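PDB 3HRG: DUF3822 family protein from Bacteroides thetaiotaomicron VPI-5482, which is of unknown function but has an actin-like ATPase fold, consistent with a relationship to nucleotide-binding proteins of that superfamily. Local coordinates for residues G122-K125 with S126-T129; S166-D170 with A171-Y175. All coordinates share one frame; numbering follows the deposited sequence. Where two conformers were deposited one is given.

Contact 1 (G122-K125 with S126-T129); sequences GIDK and STYT
Asp124 and Thr127 meet in an N-terminal helix cap, a local contact at the turn where strand 117-124, central in a three-stranded antiparallel sheet, passes into helix 125-134. Thr127 N gives a hydrogen bond to Asp124 OD2 (3.0 Å), approaching from above the carboxylate plane. The aspartate's CG stands anti to the backbone N (chi1 175°), a turn that brings OD2 over the first helical turn, while OD1 accepts from the side chain of Asn104. Thr127 OG1 is hydrogen-bonded to Thr49 OG1 of helix 48-58. An alanine in place of Asp124 would probably leave Thr127 N without its capping acceptor and the Asn104 amide without one of its mates. The backbone takes over at once: Tyr128 N reaches Asp124 O at 2.9 Å, in the carbonyl plane. One residue on, Lys125 O is gripped twice by Thr129, by N at 2.9 Å and by OG1 at 2.8 Å, from opposite faces of the carbonyl plane. Beside the cap, Ile123 CD1 lies 4.2 Å from Tyr128 CB, the two side chains crossing at about a right angle; the tyrosine ring leads on to Phe140. The arrangement is a classic aspartate N-cap at a strand-to-helix junction.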
loop_
_atom_site.group_PDB
_atom_site.type_symbol
_atom_site.label_atom_id
_atom_site.label_comp_id
_atom_site.label_asym_id
_atom_site.label_seq_id
_atom_site.Cartn_x
_atom_site.Cartn_y
_atom_site.Cartn_z
ATOM N N GLY A 122 5.094 9.625 4.636
ATOM C CA GLY A 122 6.459 9.793 5.086
ATOM C C GLY A 122 7.349 8.696 4.537
ATOM O O GLY A 122 6.895 7.578 4.272
ATOM N N ILE A 123 8.613 9.028 4.359
ATOM C CA ILE A 123 9.602 8.047 3.951
ATOM C C ILE A 123 10.878 8.348 4.734
ATOM O O ILE A 123 11.242 9.524 4.950
ATOM C CB ILE A 123 9.850 8.068 2.422
ATOM C CG1 ILE A 123 10.811 6.939 1.993
ATOM C CG2 ILE A 123 10.413 9.432 1.974
ATOM C CD1 ILE A 123 11.037 6.911 0.472
ATOM N N ASP A 124 11.553 7.307 5.208
ATOM C CA ASP A 124 12.798 7.504 5.932
ATOM C C ASP A 124 13.787 8.254 5.014
ATOM O O ASP A 124 13.961 7.872 3.850
ATOM C CB ASP A 124 13.343 6.160 6.356
ATOM C CG ASP A 124 14.680 6.269 6.992
ATOM O OD1 ASP A 124 14.824 6.867 8.108
ATOM O OD2 ASP A 124 15.599 5.781 6.345
ATOM N N LYS A 125 14.430 9.294 5.520
ATOM C CA LYS A 125 15.332 10.112 4.700
ATOM C C LYS A 125 16.572 9.371 4.201
ATOM O O LYS A 125 16.997 9.596 3.086
ATOM C CB LYS A 125 15.741 11.377 5.449
ATOM C CG LYS A 125 16.651 12.302 4.689
ATOM C CD LYS A 125 16.737 13.682 5.393
ATOM C CE LYS A 125 17.722 14.610 4.670
ATOM N NZ LYS A 125 17.803 15.982 5.302
ATOM N N SER A 126 17.174 8.542 5.046
ATOM C CA SER A 126 18.328 7.736 4.646
ATOM C C SER A 126 17.937 6.811 3.480
ATOM O O SER A 126 18.705 6.622 2.531
ATOM C CB SER A 126 18.813 6.875 5.807
ATOM O OG SER A 126 19.247 7.675 6.877
ATOM N N THR A 127 16.742 6.241 3.576
ATOM C CA THR A 127 16.192 5.368 2.525
ATOM C C THR A 127 15.983 6.156 1.224
ATOM O O THR A 127 16.403 5.694 0.150
ATOM C CB THR A 127 14.907 4.655 2.993
ATOM O OG1 THR A 127 15.272 3.644 3.931
ATOM C CG2 THR A 127 14.201 3.983 1.834
ATOM N N TYR A 128 15.349 7.322 1.327
ATOM C CA TYR A 128 15.150 8.198 0.166
ATOM C C TYR A 128 16.475 8.601 -0.506
ATOM O O TYR A 128 16.608 8.528 -1.719
ATOM C CB TYR A 128 14.345 9.469 0.541
ATOM C CG TYR A 128 14.351 10.444 -0.610
ATOM C CD1 TYR A 128 13.515 10.239 -1.700
ATOM C CD2 TYR A 128 15.246 11.499 -0.657
ATOM C CE1 TYR A 128 13.539 11.097 -2.805
ATOM C CE2 TYR A 128 15.288 12.345 -1.762
ATOM C CZ TYR A 128 14.413 12.128 -2.825
ATOM O OH TYR A 128 14.423 12.955 -3.926
ATOM N N THR A 129 17.451 9.031 0.280
ATOM C CA THR A 129 18.768 9.435 -0.233
ATOM C C THR A 129 19.414 8.298 -0.991
ATOM O O THR A 129 19.927 8.481 -2.081
ATOM C CB THR A 129 19.671 9.865 0.929
ATOM O OG1 THR A 129 19.010 10.930 1.645
ATOM C CG2 THR A 129 21.063 10.328 0.450
#

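Contact 2 (S166-D170 with A171-Y175); sequences SVRKD and AIDIY
Ala171 opens the returning strand of the hairpin formed by strands 162-167 and 171-178, and its carbonyl O accepts from Arg168 N at 2.8 Å, with the donor almost in line with the C=O bond. Its CB lies over one face of the Arg168 guanidinium, 3.5 Å from NH2. Ile172 comes next, in a non-hydrogen-bonded antiparallel pair with Val167: the isoleucine's CD1 touches Val167 CG2 at 3.8 Å, and both side chains face helix 193-206, Ile172 meeting Leu200 and Val167 meeting Arg196. Asp173 turns to the other face of the sheet and pairs with Ser166 through two backbone hydrogen bonds, Ser166 N to Asp173 O at 2.8 Å and Asp173 N to Ser166 O at 2.9 Å. Its carboxylate is held side-on by Arg168, NE bonding to OD2 at 2.8 Å and NH2 to OD1 at 3.0 Å. Both oxygens are met on their syn sides, but the two flat groups are turned 34° apart. A bend at chi3 (-69°) brings the arginine's guanidinium alongside the aspartate, and its NH1 is hydrogen-bonded to O1 of an unidentified ligand, probably from the crystallisation liquor. OD1 also accepts from Ser187 OG on the adjoining strand 181-189, while a water bridges OD2 to Ser166 OG. Beyond Asp173, Ile174 packs on helix 193-206 and Tyr175 on helix 144-154. Arg168, Ser187 and the bridging water thus satisfy the polar atoms of the buried Asp173 carboxylate, and the two-nitrogen grip fixes the rotation of the guanidinium, leaving NH1 directed at the ligand.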
loop_
_atom_site.group_PDB
_atom_site.type_symbol
_atom_site.label_atom_id
_atom_site.label_comp_id
_atom_site.label_asym_id
_atom_site.label_seq_id
_atom_site.Cartn_x
_atom_site.Cartn_y
_atom_site.Cartn_z
ATOM N N SER A 166 -6.370 -4.200 4.231
ATOM C CA SER A 166 -5.113 -4.803 3.837
ATOM C C SER A 166 -4.361 -5.028 5.148
ATOM O O SER A 166 -3.904 -4.082 5.815
ATOM C CB SER A 166 -4.332 -3.905 2.920
ATOM O OG SER A 166 -3.122 -4.508 2.559
ATOM N N VAL A 167 -4.232 -6.282 5.516
ATOM C CA VAL A 167 -3.617 -6.647 6.772
ATOM C C VAL A 167 -2.107 -6.856 6.606
ATOM O O VAL A 167 -1.667 -7.597 5.721
ATOM C CB VAL A 167 -4.276 -7.918 7.299
ATOM C CG1 VAL A 167 -3.643 -8.337 8.623
ATOM C CG2 VAL A 167 -5.783 -7.702 7.430
ATOM N N ARG A 168 -1.322 -6.162 7.420
ATOM C CA ARG A 168 0.125 -6.306 7.442
ATOM C C ARG A 168 0.485 -6.862 8.817
ATOM O O ARG A 168 -0.375 -6.966 9.679
ATOM C CB ARG A 168 0.846 -4.991 7.103
ATOM C CG ARG A 168 0.506 -4.541 5.675
ATOM C CD ARG A 168 1.208 -3.272 5.215
ATOM N NE ARG A 168 0.761 -2.051 5.905
ATOM C CZ ARG A 168 1.388 -1.447 6.912
ATOM N NH1 ARG A 168 2.536 -1.908 7.409
ATOM N NH2 ARG A 168 0.856 -0.343 7.432
ATOM N N LYS A 169 1.741 -7.242 8.989
ATOM C CA LYS A 169 2.159 -7.873 10.248
ATOM C C LYS A 169 1.919 -6.987 11.490
ATOM O O LYS A 169 1.400 -7.496 12.487
ATOM C CB LYS A 169 3.607 -8.347 10.178
ATOM C CG LYS A 169 3.972 -9.310 11.287
ATOM C CD LYS A 169 5.369 -9.849 11.088
ATOM C CE LYS A 169 5.738 -10.849 12.174
ATOM N NZ LYS A 169 7.196 -11.193 12.088
ATOM N N ASP A 170 2.217 -5.697 11.408
ATOM C CA ASP A 170 2.044 -4.793 12.565
ATOM C C ASP A 170 0.981 -3.685 12.377
ATOM O O ASP A 170 0.867 -2.782 13.207
ATOM C CB ASP A 170 3.421 -4.215 12.946
ATOM C CG ASP A 170 4.420 -5.295 13.368
ATOM O OD1 ASP A 170 4.003 -6.376 13.856
ATOM O OD2 ASP A 170 5.639 -5.062 13.232
ATOM N N ALA A 171 0.159 -3.793 11.333
ATOM C CA ALA A 171 -0.863 -2.810 11.083
ATOM C C ALA A 171 -1.924 -3.296 10.123
ATOM O O ALA A 171 -1.696 -4.229 9.358
ATOM C CB ALA A 171 -0.233 -1.517 10.522
ATOM N N ILE A 172 -3.066 -2.634 10.171
ATOM C CA ILE A 172 -4.173 -2.899 9.254
ATOM C C ILE A 172 -4.481 -1.550 8.552
ATOM O O ILE A 172 -4.567 -0.508 9.220
ATOM C CB ILE A 172 -5.365 -3.525 9.991
ATOM C CG1 ILE A 172 -6.371 -4.117 8.996
ATOM C CG2 ILE A 172 -5.988 -2.508 11.014
ATOM C CD1 ILE A 172 -7.362 -5.089 9.636
ATOM N N ASP A 173 -4.504 -1.565 7.221
ATOM C CA ASP A 173 -4.792 -0.394 6.386
ATOM C C ASP A 173 -6.238 -0.558 5.948
ATOM O O ASP A 173 -6.599 -1.619 5.394
ATOM C CB ASP A 173 -3.835 -0.326 5.169
ATOM C CG ASP A 173 -2.349 -0.305 5.559
ATOM O OD1 ASP A 173 -2.017 0.164 6.662
ATOM O OD2 ASP A 173 -1.486 -0.793 4.762
ATOM N N ILE A 174 -7.075 0.435 6.245
ATOM C CA ILE A 174 -8.510 0.375 5.969
ATOM C C ILE A 174 -8.910 1.449 4.964
ATOM O O ILE A 174 -8.595 2.631 5.157
ATOM C CB ILE A 174 -9.328 0.498 7.247
ATOM C CG1 ILE A 174 -8.930 -0.586 8.254
ATOM C CG2 ILE A 174 -10.849 0.455 6.951
ATOM C CD1 ILE A 174 -9.656 -0.509 9.587
ATOM N N TYR A 175 -9.624 1.018 3.925
ATOM C CA TYR A 175 -10.064 1.864 2.807
ATOM C C TYR A 175 -11.555 1.618 2.594
ATOM O O TYR A 175 -11.971 0.502 2.234
ATOM C CB TYR A 175 -9.293 1.539 1.538
ATOM C CG TYR A 175 -7.795 1.537 1.742
ATOM C CD1 TYR A 175 -7.065 2.724 1.744
ATOM C CD2 TYR A 175 -7.116 0.347 1.980
ATOM C CE1 TYR A 175 -5.660 2.728 1.944
ATOM C CE2 TYR A 175 -5.706 0.326 2.148
ATOM C CZ TYR A 175 -5.004 1.523 2.154
ATOM O OH TYR A 175 -3.644 1.517 2.366
HETATM O O HOH W 1 -1.331 -2.699 2.894
#

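Contact 1 precedes contact 2 along the chain, and their centres lie 21 Å apart, with the nearest atoms about 10 Å from each other and no direct touch. They belong to different sheets: residues 122-129 lead from the three-stranded antiparallel sheet into helix 125-134, whereas residues 166-175 form the turn end of a beta hairpin within the five-stranded mixed sheet in which strand 162-167 is central. A second mixed sheet, of strands 12-17, 22-28, 33-40, 68-73 and 139-142, has the same strand order, as expected for the duplicated cores of an actin-like fold. Contact 1 thus joins the small sheet to a helix, and contact 2 closes two neighbouring strands of one core.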